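Local coordinates for VP1 (Merkel cell polyomavirus, PDB 4FMH), which probably serves as the major structural protein of the viral capsid and, in this jelly-roll part, binds sialylated oligosaccharide receptors, at residues Thr47-Leu52 against Lys268-Gly273; Ser57-Pro62 against Gln152-Lys157; Tyr70-Val75 against Ala187-Asp192; Ala123-Ser128 against Gly219-Thr224; Gly162-Glu167 against Gly193-Glu198. One frame throughout, in Å; residues are numbered along the deposited sequence.

How the contacts relate
Contact 1 carries part of the sialic acid pocket, where the 47-52 loop meets the start of strand 269-287. Contact 4 lies about 13 Å from it, centre to centre, and the two do not touch. Contact 2 is about 18 Å from contact 1 between centres; the nearest atoms of its Pro62 side chain and the sialic acid are about 14 Å apart. Contacts 2, 5 and 3 form a connected series. Tyr155 OH of contact 2 is 2.6 Å from Glu198 OE2 of contact 5, probably hydrogen-bonded. Tyr195 OH of contact 5 is 2.9 Å from Asp190 OD1 of contact 3, again a probable hydrogen bond. Contact 3 is about 22 Å from contact 1, centre to centre.

Contact 1: residues Thr47-Leu52 against Lys268-Gly273; sequences TYTYDL and KMALHG. With SIA (N-acetyl-alpha-neuraminic acid), chain U.
Asp51 and Lys268 meet in the sialic acid pocket, their side chains crossing at about a right angle. Lys268 CB packs 3.6 Å from Asp51 CG. Its CG lies near the sugar carboxylate. The chain bends at chi2 (-77°), which brings CD back toward Asp51 CB. CE stays about 4.0 Å from O1B of the sialic acid, and NZ donates to O1B at 3.2 Å. Asp51 OD1 receives the sugar amide N5 at 2.8 Å. A water links this OD1 to Lys268 NZ, while Asp51 OD2 forms a salt bridge with Lys264. Tyr50 CD1 is 3.7 Å from the acetyl methyl C11. Behind the pocket, Leu52 N bonds almost straight to Met269 O at 2.8 Å. Thr49 OG1 takes the amide of Leu271 and donates to Tyr50 O. At the far end the Tyr48 and His272 rings form an offset stack, with centroids 4.0 Å apart and planes at 13°. His272 ND1 and Gly273 N both donate to Thr47 O, with ND1 2.8 Å away and above the carbonyl plane. Tyr48 OH bonds to Leu149 O of a neighbouring subunit. The loop is thus tied at several points to the first residues of strand 269-287. Asp51 accepts from the acetamido N-H and Lys268 donates to the carboxylate; Lys264 and Ser266 share the recognition. Lys264, with Lys268 nearby, probably helps to keep Asp51 ionised.

Contact 2: residues Ser57-Pro62 against Gln152-Lys157; sequences SSPDQP and QTQYPK
Asp60 and Gln154 join parts of two long loops of the viral jelly roll, 57-62 in the BC loop and 152-157 in the EF loop. Two hydrogen bonds cross directly. Gln154 N donates to Asp60 O at 2.9 Å, with an N-H...O angle of 167°. The extended side chains of Gln61 and Gln154 run alongside each other in the same direction. Gln61 NE2 donates a hydrogen bond to Gln154 OE1 at 3.1 Å, and the two amide planes are turned 51° apart. Waters make two further links. One donates to Asp60 OD2 and Thr153 OG1. The other donates to the carbonyl oxygens of Pro62 and Gln154. Asp60 OD2 also bonds to His111 of a neighbouring subunit, and Thr153 OG1 to Asp150 O, so both polar ends have second partners. The van der Waals contacts come mostly from prolines. Pro59, which follows a cis peptide bond, sets CG 3.6 Å from Gln154 CD. Thr153 CG2, anti to its own backbone N, meets Pro62 CD at 3.7 Å. Pro62 CG approaches Tyr155 CD1 at 3.9 Å. Toward the C-terminal end of both segments the Pro156 ring is close to a carbonyl, with CG 3.2 Å from Pro62 O.

Contact 3: residues Tyr70-Val75 against Ala187-Asp192; sequences YSVARV and AKLDKD
Strand 71-76 of the jelly roll, strand C, meets the end of strand 186-189 and the turn after it, in the EF loop. Val72 and Asp192 make the polar link. Val72 N donates to Asp192 OD1 at 3.0 Å, with an N-H...O angle of 161°. OD1 accepts on its anti lone pair, the one away from OD2. Asp192 CG is anti to its own backbone N (chi1 -177°), which carries the carboxylate toward Val72. The same OD1 lies 3.2 Å from Ser71 CA. Val72 CG1 stands between its own backbone N and carbonyl carbon and presses on the turn, 3.4 Å from Lys191 C. Leu189 CD1 also touches Val72 CG1, at 3.9 Å. Leu189 is the centre of an inverse gamma turn. Its side chain is roughly perpendicular to that of Tyr70, and both methyls lie 3.7 Å from Tyr70 CB. Tyr70 OH is hydrogen-bonded to Trp200 O and Tyr132 OH. A water donates to Tyr70 O and Lys191 O. Asp192 OD2 forms a salt bridge with Arg31. The carboxylate therefore serves two donors, one oxygen each, and the nearby arginine probably helps to keep it ionised.

Contact 4: residues Ala123-Ser128 against Gly219-Thr224; sequences AGIPVS and GSQTPT
The carboxamide of Gln221 is the flat side-chain group here, and Ile125 CG2 lies over one of its faces. The contact joins two loops of the jelly roll: Ile125 belongs to the DE loop, which leads into strand 131-138, and Gln221 to the loop that follows strand 210-217. The Ile125 methyl is 3.9 Å from Gln221 OE1 and 4.2 Å from CD, and the one side chain runs nearly square across the other. A water sits at the oxygen end of the amide and donates to OE1 through a weak, long bond. Ser128 is the main residue of its side. It has two conformers. In the one described, OG stands between the backbone N and the carbonyl carbon (chi1 53°). From there it donates to Pro126 O at 2.8 Å, a bond within its own loop. The water donates a hydrogen bond to OG at 2.7 Å and reaches Gln221 O only weakly. Direct contact is by van der Waals touch; the water adds a bridge, weak on the Gln221 side. Further along, Thr224 OG1 lies 3.6 Å from Ser128 CA, and it bonds to Val259 O and Asn131 ND2. Phe263 of strand 250-263 packs on Ile125, Ser128 and Gln221. A neighbouring subunit adds Thr218, whose hydroxyl bonds to Val127 O and Thr224 N. Between the two loops, Ser128 CB touches a carbonyl oxygen, 3.4 Å from Thr222 O.

Contact 5: residues Gly162-Glu167 against Gly193-Glu198; sequences GPITIE and GNYPIE
Asn194 turns its carbonyl to the backbone of Ile164. Ile164 N donates to Asn194 O at 2.8 Å, nearly along the C=O axis. The same oxygen is 3.3 Å from Pro163 CB. Tyr195 comes next, its side chain alongside that of Ile164. Ile164 CB sits over the ring face, 4.2 Å from the centroid, as a CH-pi contact. CG2 meets Tyr195 CE2 at 3.5 Å. CD1 is 3.4 Å from Tyr195 OH, which is hydrogen-bonded to Asp190 OD1. Trp200 packs edge-to-face with the same ring and bonds through NE1 to Ile164 O. Pro196 closes the contact. Its CG lies 3.7 Å from Pro163 CB, one proline set across the other. Its CD is 3.2 Å from Ile164 O, and Thr165 CG2 touches the ring more loosely. Thr165 sits at the N-cap position of helix 166-170, without a side-chain capping bond. This is a packing contact within the long EF loop of the VP1 jelly roll, joining the approach to its short helix to the loop segment 193-198.

Contact 1: residues Thr47-Leu52 against Lys268-Gly273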
# COMPACT_ATOMS: atom_id res chain seq x y z
N THR B 47 -9.71 28.55 2.89
CA THR B 47 -9.30 27.14 2.65
C THR B 47 -8.48 26.53 3.80
O THR B 47 -7.96 25.42 3.67
CB THR B 47 -8.63 26.86 1.25
OG1 THR B 47 -7.26 27.27 1.26
CG2 THR B 47 -9.39 27.56 0.12
N TYR B 48 -8.41 27.25 4.92
CA TYR B 48 -7.75 26.78 6.13
C TYR B 48 -8.68 26.91 7.35
O TYR B 48 -9.72 27.58 7.30
CB TYR B 48 -6.46 27.56 6.41
CG TYR B 48 -5.40 27.47 5.35
CD1 TYR B 48 -4.36 26.53 5.45
CD2 TYR B 48 -5.40 28.33 4.24
CE1 TYR B 48 -3.37 26.44 4.48
CE2 TYR B 48 -4.41 28.25 3.27
CZ TYR B 48 -3.40 27.30 3.40
OH TYR B 48 -2.43 27.21 2.44
N THR B 49 -8.27 26.27 8.44
CA THR B 49 -8.85 26.53 9.75
C THR B 49 -8.01 27.64 10.40
O THR B 49 -7.04 28.13 9.80
CB THR B 49 -8.78 25.28 10.67
OG1 THR B 49 -7.41 24.91 10.89
CG2 THR B 49 -9.54 24.11 10.07
N TYR B 50 -8.38 28.04 11.61
CA TYR B 50 -7.45 28.77 12.47
C TYR B 50 -6.54 27.74 13.17
O TYR B 50 -6.44 26.60 12.72
CB TYR B 50 -8.19 29.65 13.49
CG TYR B 50 -8.75 30.95 12.93
CD1 TYR B 50 -8.56 31.30 11.59
CD2 TYR B 50 -9.43 31.85 13.75
CE1 TYR B 50 -9.06 32.50 11.08
CE2 TYR B 50 -9.93 33.04 13.26
CZ TYR B 50 -9.75 33.36 11.92
OH TYR B 50 -10.24 34.55 11.43
N ASP B 51 -5.89 28.13 14.25
CA ASP B 51 -4.96 27.22 14.91
C ASP B 51 -5.68 26.23 15.81
O ASP B 51 -6.46 26.60 16.69
CB ASP B 51 -3.89 28.01 15.67
CG ASP B 51 -3.11 28.94 14.76
OD1 ASP B 51 -2.83 30.09 15.17
OD2 ASP B 51 -2.80 28.54 13.61
N LEU B 52 -5.42 24.95 15.56
CA LEU B 52 -6.05 23.87 16.31
C LEU B 52 -5.21 23.53 17.54
O LEU B 52 -4.02 23.22 17.42
CB LEU B 52 -6.24 22.64 15.41
CG LEU B 52 -7.24 22.83 14.27
CD1 LEU B 52 -6.91 21.90 13.10
CD2 LEU B 52 -8.68 22.62 14.73
N LYS B 268 2.14 26.28 16.01
CA LYS B 268 0.72 26.27 15.69
C LYS B 268 0.47 25.48 14.41
O LYS B 268 1.32 25.46 13.51
CB LYS B 268 0.17 27.70 15.54
CG LYS B 268 0.37 28.61 16.75
CD LYS B 268 -0.61 28.32 17.88
CE LYS B 268 -0.32 29.19 19.10
NZ LYS B 268 -0.72 30.61 18.92
N MET B 269 -0.68 24.82 14.36
CA MET B 269 -1.07 24.04 13.19
C MET B 269 -2.51 24.32 12.78
O MET B 269 -3.40 24.42 13.63
CB MET B 269 -0.92 22.55 13.49
CG MET B 269 0.52 22.13 13.82
SD MET B 269 0.63 20.60 14.72
CE MET B 269 -0.16 19.45 13.59
N ALA B 270 -2.73 24.43 11.47
CA ALA B 270 -4.06 24.63 10.90
C ALA B 270 -4.31 23.59 9.81
O ALA B 270 -3.41 23.25 9.04
CB ALA B 270 -4.18 26.04 10.33
N LEU B 271 -5.54 23.07 9.74
CA LEU B 271 -5.89 22.15 8.65
C LEU B 271 -6.17 22.91 7.35
O LEU B 271 -6.47 24.11 7.36
CB LEU B 271 -7.08 21.26 9.04
CG LEU B 271 -6.79 20.10 9.99
CD1 LEU B 271 -8.09 19.55 10.53
CD2 LEU B 271 -5.95 19.00 9.31
N HIS B 272 -6.04 22.21 6.22
CA HIS B 272 -6.14 22.80 4.89
C HIS B 272 -6.96 21.85 4.03
O HIS B 272 -6.87 20.63 4.18
CB HIS B 272 -4.73 22.98 4.32
CG HIS B 272 -4.68 23.62 2.96
ND1 HIS B 272 -5.44 24.71 2.61
CD2 HIS B 272 -3.89 23.35 1.88
CE1 HIS B 272 -5.16 25.06 1.36
NE2 HIS B 272 -4.22 24.25 0.90
N GLY B 273 -7.76 22.42 3.13
CA GLY B 273 -8.53 21.61 2.19
C GLY B 273 -8.32 22.08 0.76
O GLY B 273 -7.81 23.18 0.54
C1 SIA U . 1.39 32.23 15.59
C2 SIA U . 1.02 33.49 14.81
C3 SIA U . 0.77 33.12 13.33
C4 SIA U . -0.58 32.43 13.07
C5 SIA U . -1.73 33.19 13.72
C6 SIA U . -1.45 33.51 15.19
C7 SIA U . -2.56 34.43 15.76
C8 SIA U . -2.62 34.50 17.29
C9 SIA U . -1.51 35.34 17.91
C10 SIA U . -4.01 32.83 12.87
C11 SIA U . -5.17 31.89 12.81
N5 SIA U . -2.95 32.40 13.56
O1A SIA U . 2.00 31.31 15.00
O1B SIA U . 1.09 32.13 16.80
O4 SIA U . -0.83 32.32 11.66
O6 SIA U . -0.16 34.13 15.36
O7 SIA U . -2.43 35.74 15.19
O8 SIA U . -3.88 35.03 17.71
O9 SIA U . -0.48 34.46 18.37
O10 SIA U . -4.05 33.93 12.33
O HOH W 1 -3.25 30.92 17.72
O HOH W 2 -2.00 24.85 16.88

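Contact 2: residues Ser57-Pro62 against Gln152-Lys157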
# COMPACT_ATOMS: atom_id res chain seq x y z
N SER B 57 -8.13 22.51 29.47
CA SER B 57 -9.15 22.42 30.52
C SER B 57 -10.54 22.18 29.91
O SER B 57 -10.77 22.51 28.73
CB SER B 57 -9.16 23.68 31.40
OG SER B 57 -9.59 24.81 30.66
N SER B 58 -11.44 21.60 30.69
CA SER B 58 -12.78 21.25 30.22
C SER B 58 -13.77 22.40 30.45
O SER B 58 -13.65 23.14 31.43
CB SER B 58 -13.28 19.97 30.90
OG SER B 58 -13.64 20.20 32.25
N PRO B 59 -14.75 22.55 29.54
CA PRO B 59 -14.94 21.76 28.32
C PRO B 59 -14.32 22.42 27.09
O PRO B 59 -13.97 23.61 27.12
CB PRO B 59 -16.46 21.71 28.18
CG PRO B 59 -16.91 23.03 28.74
CD PRO B 59 -15.88 23.49 29.75
N ASP B 60 -14.20 21.65 26.01
CA ASP B 60 -13.82 22.20 24.71
C ASP B 60 -14.94 23.12 24.22
O ASP B 60 -16.12 22.77 24.28
CB ASP B 60 -13.60 21.06 23.71
CG ASP B 60 -12.98 21.53 22.40
OD1 ASP B 60 -12.34 22.61 22.37
OD2 ASP B 60 -13.14 20.80 21.39
N GLN B 61 -14.56 24.31 23.76
CA GLN B 61 -15.52 25.26 23.19
C GLN B 61 -14.96 25.75 21.86
O GLN B 61 -14.52 26.89 21.74
CB GLN B 61 -15.76 26.42 24.17
CG GLN B 61 -16.51 26.02 25.45
CD GLN B 61 -16.43 27.07 26.56
OE1 GLN B 61 -15.39 27.69 26.77
NE2 GLN B 61 -17.54 27.25 27.28
N PRO B 62 -14.98 24.88 20.84
CA PRO B 62 -14.32 25.19 19.56
C PRO B 62 -15.02 26.31 18.81
O PRO B 62 -16.25 26.43 18.87
CB PRO B 62 -14.43 23.87 18.78
CG PRO B 62 -15.60 23.17 19.36
CD PRO B 62 -15.65 23.56 20.81
N GLN B 152 -19.07 16.01 25.53
CA GLN B 152 -19.04 17.22 26.35
C GLN B 152 -18.58 18.47 25.59
O GLN B 152 -18.64 19.57 26.13
CB GLN B 152 -18.19 17.01 27.61
CG GLN B 152 -18.81 16.02 28.59
CD GLN B 152 -18.03 15.88 29.89
OE1 GLN B 152 -16.85 16.22 29.97
NE2 GLN B 152 -18.68 15.36 30.91
N THR B 153 -18.15 18.29 24.34
CA THR B 153 -17.77 19.40 23.48
C THR B 153 -18.95 20.38 23.32
O THR B 153 -20.09 19.97 23.07
CB THR B 153 -17.31 18.92 22.08
OG1 THR B 153 -16.31 17.89 22.22
CG2 THR B 153 -16.72 20.07 21.27
N GLN B 154 -18.66 21.67 23.49
CA GLN B 154 -19.69 22.71 23.38
C GLN B 154 -19.51 23.45 22.07
O GLN B 154 -18.73 24.40 21.98
CB GLN B 154 -19.62 23.67 24.57
CG GLN B 154 -19.70 22.97 25.92
CD GLN B 154 -19.98 23.92 27.08
OE1 GLN B 154 -19.72 25.12 27.01
NE2 GLN B 154 -20.50 23.37 28.18
N TYR B 155 -20.21 22.97 21.04
CA TYR B 155 -20.13 23.58 19.72
C TYR B 155 -20.87 24.92 19.73
O TYR B 155 -21.81 25.09 20.51
CB TYR B 155 -20.69 22.63 18.66
CG TYR B 155 -19.82 21.39 18.48
CD1 TYR B 155 -18.66 21.44 17.71
CD2 TYR B 155 -20.16 20.18 19.09
CE1 TYR B 155 -17.85 20.30 17.55
CE2 TYR B 155 -19.36 19.04 18.94
CZ TYR B 155 -18.21 19.11 18.17
OH TYR B 155 -17.41 17.99 18.02
N PRO B 156 -20.44 25.87 18.89
CA PRO B 156 -21.15 27.16 18.85
C PRO B 156 -22.61 26.94 18.48
O PRO B 156 -22.90 26.13 17.60
CB PRO B 156 -20.43 27.94 17.75
CG PRO B 156 -19.10 27.25 17.60
CD PRO B 156 -19.36 25.82 17.89
N LYS B 157 -23.50 27.64 19.18
CA LYS B 157 -24.94 27.49 18.99
C LYS B 157 -25.36 27.93 17.59
O LYS B 157 -24.93 28.97 17.10
CB LYS B 157 -25.70 28.30 20.05
CG LYS B 157 -25.78 27.64 21.43
CD LYS B 157 -24.66 28.11 22.35
CE LYS B 157 -24.72 27.43 23.72
NZ LYS B 157 -25.99 27.74 24.45
O HOH W 3 -13.66 18.23 21.62
O HOH W 4 -18.07 26.78 21.16

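Contact 3: residues Tyr70-Val75 against Ala187-Asp192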
# COMPACT_ATOMS: atom_id res chain seq x y z
N TYR B 70 -18.68 19.95 5.45
CA TYR B 70 -18.93 19.40 4.12
C TYR B 70 -19.25 20.49 3.12
O TYR B 70 -19.85 21.52 3.46
CB TYR B 70 -20.07 18.38 4.17
CG TYR B 70 -19.69 17.10 4.87
CD1 TYR B 70 -18.96 16.10 4.20
CD2 TYR B 70 -20.04 16.88 6.20
CE1 TYR B 70 -18.59 14.92 4.85
CE2 TYR B 70 -19.68 15.71 6.85
CZ TYR B 70 -18.96 14.74 6.18
OH TYR B 70 -18.61 13.58 6.85
N SER B 71 -18.83 20.27 1.88
CA SER B 71 -19.26 21.11 0.77
C SER B 71 -20.48 20.44 0.16
O SER B 71 -20.57 19.21 0.13
CB SER B 71 -18.17 21.26 -0.29
OG SER B 71 -17.09 22.02 0.22
N VAL B 72 -21.42 21.25 -0.32
CA VAL B 72 -22.61 20.73 -0.99
C VAL B 72 -23.22 21.74 -1.95
O VAL B 72 -23.23 22.95 -1.69
CB VAL B 72 -23.66 20.15 0.02
CG1 VAL B 72 -23.89 21.08 1.18
CG2 VAL B 72 -24.98 19.80 -0.66
N ALA B 73 -23.69 21.24 -3.09
CA ALA B 73 -24.48 22.03 -4.02
C ALA B 73 -25.65 21.21 -4.53
O ALA B 73 -25.56 19.99 -4.67
CB ALA B 73 -23.62 22.51 -5.20
N ARG B 74 -26.77 21.90 -4.78
CA ARG B 74 -27.89 21.35 -5.53
C ARG B 74 -27.86 21.94 -6.94
O ARG B 74 -27.88 23.16 -7.10
CB ARG B 74 -29.22 21.66 -4.84
CG ARG B 74 -30.44 21.06 -5.55
CD ARG B 74 -31.75 21.62 -5.01
NE ARG B 74 -32.91 21.11 -5.75
CZ ARG B 74 -33.34 21.59 -6.92
NH1 ARG B 74 -32.71 22.59 -7.51
NH2 ARG B 74 -34.41 21.05 -7.50
N VAL B 75 -27.82 21.07 -7.95
CA VAL B 75 -27.82 21.52 -9.34
C VAL B 75 -29.22 21.35 -9.92
O VAL B 75 -29.79 20.25 -9.86
CB VAL B 75 -26.79 20.76 -10.21
CG1 VAL B 75 -26.71 21.36 -11.62
CG2 VAL B 75 -25.41 20.75 -9.55
N ALA B 187 -29.41 13.91 10.41
CA ALA B 187 -29.62 15.17 9.70
C ALA B 187 -29.49 14.94 8.20
O ALA B 187 -29.08 13.87 7.76
CB ALA B 187 -28.61 16.22 10.16
N LYS B 188 -29.85 15.96 7.43
CA LYS B 188 -29.66 15.92 5.99
C LYS B 188 -28.64 16.98 5.59
O LYS B 188 -28.70 18.11 6.08
CB LYS B 188 -30.99 16.12 5.26
CG LYS B 188 -32.02 15.09 5.69
CD LYS B 188 -33.13 14.89 4.69
CE LYS B 188 -33.99 13.71 5.12
NZ LYS B 188 -35.32 13.72 4.46
N LEU B 189 -27.70 16.61 4.72
CA LEU B 189 -26.69 17.56 4.25
C LEU B 189 -27.31 18.50 3.21
O LEU B 189 -27.29 18.24 2.00
CB LEU B 189 -25.46 16.83 3.70
CG LEU B 189 -24.26 17.65 3.20
CD1 LEU B 189 -23.79 18.69 4.22
CD2 LEU B 189 -23.13 16.72 2.81
N ASP B 190 -27.86 19.61 3.70
CA ASP B 190 -28.64 20.51 2.86
C ASP B 190 -28.11 21.95 2.86
O ASP B 190 -28.75 22.84 2.30
CB ASP B 190 -30.12 20.46 3.26
CG ASP B 190 -30.35 20.81 4.73
OD1 ASP B 190 -29.45 21.39 5.38
OD2 ASP B 190 -31.45 20.52 5.24
N LYS B 191 -26.95 22.16 3.48
CA LYS B 191 -26.37 23.49 3.58
C LYS B 191 -24.85 23.43 3.50
O LYS B 191 -24.20 22.76 4.30
CB LYS B 191 -26.80 24.15 4.88
CG LYS B 191 -26.75 25.67 4.89
CD LYS B 191 -26.83 26.21 6.32
CE LYS B 191 -28.24 26.20 6.92
NZ LYS B 191 -28.91 24.87 7.00
N ASP B 192 -24.30 24.15 2.52
CA ASP B 192 -22.85 24.22 2.28
C ASP B 192 -22.14 24.88 3.46
O ASP B 192 -22.56 25.93 3.94
CB ASP B 192 -22.59 25.01 0.99
CG ASP B 192 -21.12 25.09 0.62
OD1 ASP B 192 -20.53 24.04 0.27
OD2 ASP B 192 -20.57 26.20 0.64
O HOH W 5 -21.96 21.48 5.33

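Contact 4: residues Ala123-Ser128 against Gly219-Thr224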
# COMPACT_ATOMS: atom_id res chain seq x y z
N ALA B 123 14.01 23.10 4.63
CA ALA B 123 12.74 23.50 4.04
C ALA B 123 11.61 23.39 5.05
O ALA B 123 11.79 22.80 6.12
CB ALA B 123 12.45 22.62 2.82
N GLY B 124 10.46 23.96 4.72
CA GLY B 124 9.27 23.82 5.55
C GLY B 124 8.75 22.40 5.58
O GLY B 124 8.96 21.64 4.63
N ILE B 125 8.10 22.02 6.68
CA ILE B 125 7.37 20.76 6.74
C ILE B 125 6.20 20.89 5.77
O ILE B 125 5.36 21.78 5.92
CB ILE B 125 6.83 20.46 8.17
CG1 ILE B 125 7.99 20.36 9.17
CG2 ILE B 125 5.98 19.17 8.16
CD1 ILE B 125 7.57 20.45 10.63
N PRO B 126 6.15 20.01 4.74
CA PRO B 126 5.07 20.09 3.77
C PRO B 126 3.72 19.78 4.39
O PRO B 126 3.65 19.10 5.43
CB PRO B 126 5.44 19.03 2.72
CG PRO B 126 6.40 18.13 3.38
CD PRO B 126 7.07 18.88 4.47
N VAL B 127 2.66 20.29 3.77
CA VAL B 127 1.29 19.96 4.15
C VAL B 127 1.14 18.43 4.23
O VAL B 127 1.33 17.72 3.24
CB VAL B 127 0.26 20.61 3.18
CG1 VAL B 127 -1.15 20.19 3.53
CG2 VAL B 127 0.39 22.15 3.24
N SER B 128 0.78 17.94 5.41
CA SER B 128 0.77 16.51 5.70
C SER B 128 0.01 16.23 6.98
O SER B 128 -0.36 17.16 7.71
CB SER B 128 2.21 15.98 5.81
OG SER B 128 2.96 16.74 6.74
N GLY B 219 -2.79 10.49 12.09
CA GLY B 219 -1.35 10.75 12.21
C GLY B 219 -1.06 12.22 11.97
O GLY B 219 -1.79 12.89 11.25
N SER B 220 0.01 12.73 12.57
CA SER B 220 0.30 14.17 12.54
C SER B 220 1.07 14.66 11.31
O SER B 220 0.84 15.77 10.83
CB SER B 220 1.05 14.60 13.81
OG SER B 220 2.21 13.81 13.99
N GLN B 221 1.99 13.83 10.81
CA GLN B 221 2.82 14.19 9.67
C GLN B 221 2.76 13.12 8.58
O GLN B 221 3.63 13.06 7.71
CB GLN B 221 4.27 14.40 10.11
CG GLN B 221 4.52 15.76 10.78
CD GLN B 221 6.00 16.06 10.98
OE1 GLN B 221 6.81 15.92 10.06
NE2 GLN B 221 6.36 16.49 12.18
N THR B 222 1.71 12.30 8.62
CA THR B 222 1.50 11.25 7.62
C THR B 222 1.50 11.86 6.22
O THR B 222 0.84 12.87 5.98
CB THR B 222 0.16 10.54 7.86
OG1 THR B 222 0.03 10.25 9.26
CG2 THR B 222 0.06 9.23 7.05
N PRO B 223 2.27 11.26 5.29
CA PRO B 223 2.33 11.77 3.92
C PRO B 223 0.94 11.90 3.30
O PRO B 223 0.10 11.00 3.44
CB PRO B 223 3.12 10.68 3.18
CG PRO B 223 4.00 10.09 4.23
CD PRO B 223 3.18 10.11 5.49
N THR B 224 0.69 13.04 2.67
CA THR B 224 -0.50 13.22 1.87
C THR B 224 -0.20 12.63 0.51
O THR B 224 0.74 13.05 -0.18
CB THR B 224 -0.89 14.70 1.76
OG1 THR B 224 -1.28 15.17 3.06
CG2 THR B 224 -2.06 14.91 0.76
O HOH W 6 5.48 15.75 6.85

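Contact 5: residues Gly162-Glu167 against Gly193-Glu198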
# COMPACT_ATOMS: atom_id res chain seq x y z
N GLY B 162 -23.72 29.66 14.57
CA GLY B 162 -22.87 28.46 14.55
C GLY B 162 -23.30 27.43 13.52
O GLY B 162 -24.29 27.61 12.81
N PRO B 163 -22.54 26.32 13.42
CA PRO B 163 -22.91 25.24 12.50
C PRO B 163 -24.06 24.39 13.06
O PRO B 163 -24.45 24.56 14.21
CB PRO B 163 -21.63 24.41 12.44
CG PRO B 163 -21.03 24.58 13.78
CD PRO B 163 -21.33 26.00 14.19
N ILE B 164 -24.59 23.49 12.24
CA ILE B 164 -25.59 22.54 12.70
C ILE B 164 -24.89 21.32 13.29
O ILE B 164 -24.12 20.65 12.60
CB ILE B 164 -26.56 22.13 11.57
CG1 ILE B 164 -27.40 23.34 11.14
CG2 ILE B 164 -27.47 20.97 12.03
CD1 ILE B 164 -27.81 23.31 9.70
N THR B 165 -25.15 21.04 14.56
CA THR B 165 -24.56 19.88 15.24
C THR B 165 -25.65 19.05 15.92
O THR B 165 -26.84 19.31 15.72
CB THR B 165 -23.45 20.30 16.25
OG1 THR B 165 -24.02 21.12 17.28
CG2 THR B 165 -22.33 21.08 15.55
N ILE B 166 -25.25 18.05 16.70
CA ILE B 166 -26.20 17.11 17.29
C ILE B 166 -27.19 17.80 18.23
O ILE B 166 -28.39 17.51 18.19
CB ILE B 166 -25.48 15.92 17.99
CG1 ILE B 166 -24.68 15.10 16.96
CG2 ILE B 166 -26.49 15.02 18.71
CD1 ILE B 166 -23.96 13.86 17.54
N GLU B 167 -26.69 18.71 19.06
CA GLU B 167 -27.57 19.48 19.96
C GLU B 167 -28.67 20.21 19.16
O GLU B 167 -29.81 20.30 19.61
CB GLU B 167 -26.76 20.46 20.83
CG GLU B 167 -27.60 21.20 21.87
CD GLU B 167 -26.77 21.90 22.95
OE1 GLU B 167 -25.54 21.69 23.01
OE2 GLU B 167 -27.37 22.65 23.75
N GLY B 193 -21.08 24.23 3.93
CA GLY B 193 -20.23 24.78 4.99
C GLY B 193 -20.85 24.94 6.36
O GLY B 193 -20.39 25.77 7.15
N ASN B 194 -21.88 24.14 6.68
CA ASN B 194 -22.55 24.22 7.98
C ASN B 194 -22.67 22.93 8.79
O ASN B 194 -23.13 22.95 9.94
CB ASN B 194 -23.93 24.86 7.84
CG ASN B 194 -23.93 26.31 8.26
OD1 ASN B 194 -24.09 26.63 9.44
ND2 ASN B 194 -23.76 27.21 7.28
N TYR B 195 -22.26 21.81 8.21
CA TYR B 195 -22.31 20.54 8.91
C TYR B 195 -20.87 20.09 9.14
O TYR B 195 -20.19 19.70 8.19
CB TYR B 195 -23.09 19.51 8.08
CG TYR B 195 -24.58 19.76 8.05
CD1 TYR B 195 -25.14 20.60 7.09
CD2 TYR B 195 -25.42 19.18 9.00
CE1 TYR B 195 -26.52 20.84 7.06
CE2 TYR B 195 -26.79 19.41 8.99
CZ TYR B 195 -27.34 20.25 8.02
OH TYR B 195 -28.69 20.48 8.00
N PRO B 196 -20.39 20.19 10.40
CA PRO B 196 -18.98 19.85 10.66
C PRO B 196 -18.67 18.38 10.41
O PRO B 196 -19.44 17.49 10.79
CB PRO B 196 -18.78 20.19 12.14
CG PRO B 196 -19.88 21.20 12.45
CD PRO B 196 -21.05 20.73 11.60
N ILE B 197 -17.54 18.15 9.75
CA ILE B 197 -17.05 16.82 9.47
C ILE B 197 -16.83 16.00 10.76
O ILE B 197 -17.17 14.81 10.79
CB ILE B 197 -15.77 16.91 8.62
CG1 ILE B 197 -16.10 17.52 7.24
CG2 ILE B 197 -15.08 15.54 8.49
CD1 ILE B 197 -14.89 18.11 6.51
N GLU B 198 -16.31 16.64 11.81
CA GLU B 198 -16.02 15.93 13.06
C GLU B 198 -17.29 15.54 13.83
O GLU B 198 -17.23 14.83 14.84
CB GLU B 198 -15.06 16.73 13.95
CG GLU B 198 -15.72 17.87 14.75
CD GLU B 198 -14.77 18.48 15.78
OE1 GLU B 198 -13.61 18.77 15.41
OE2 GLU B 198 -15.17 18.66 16.95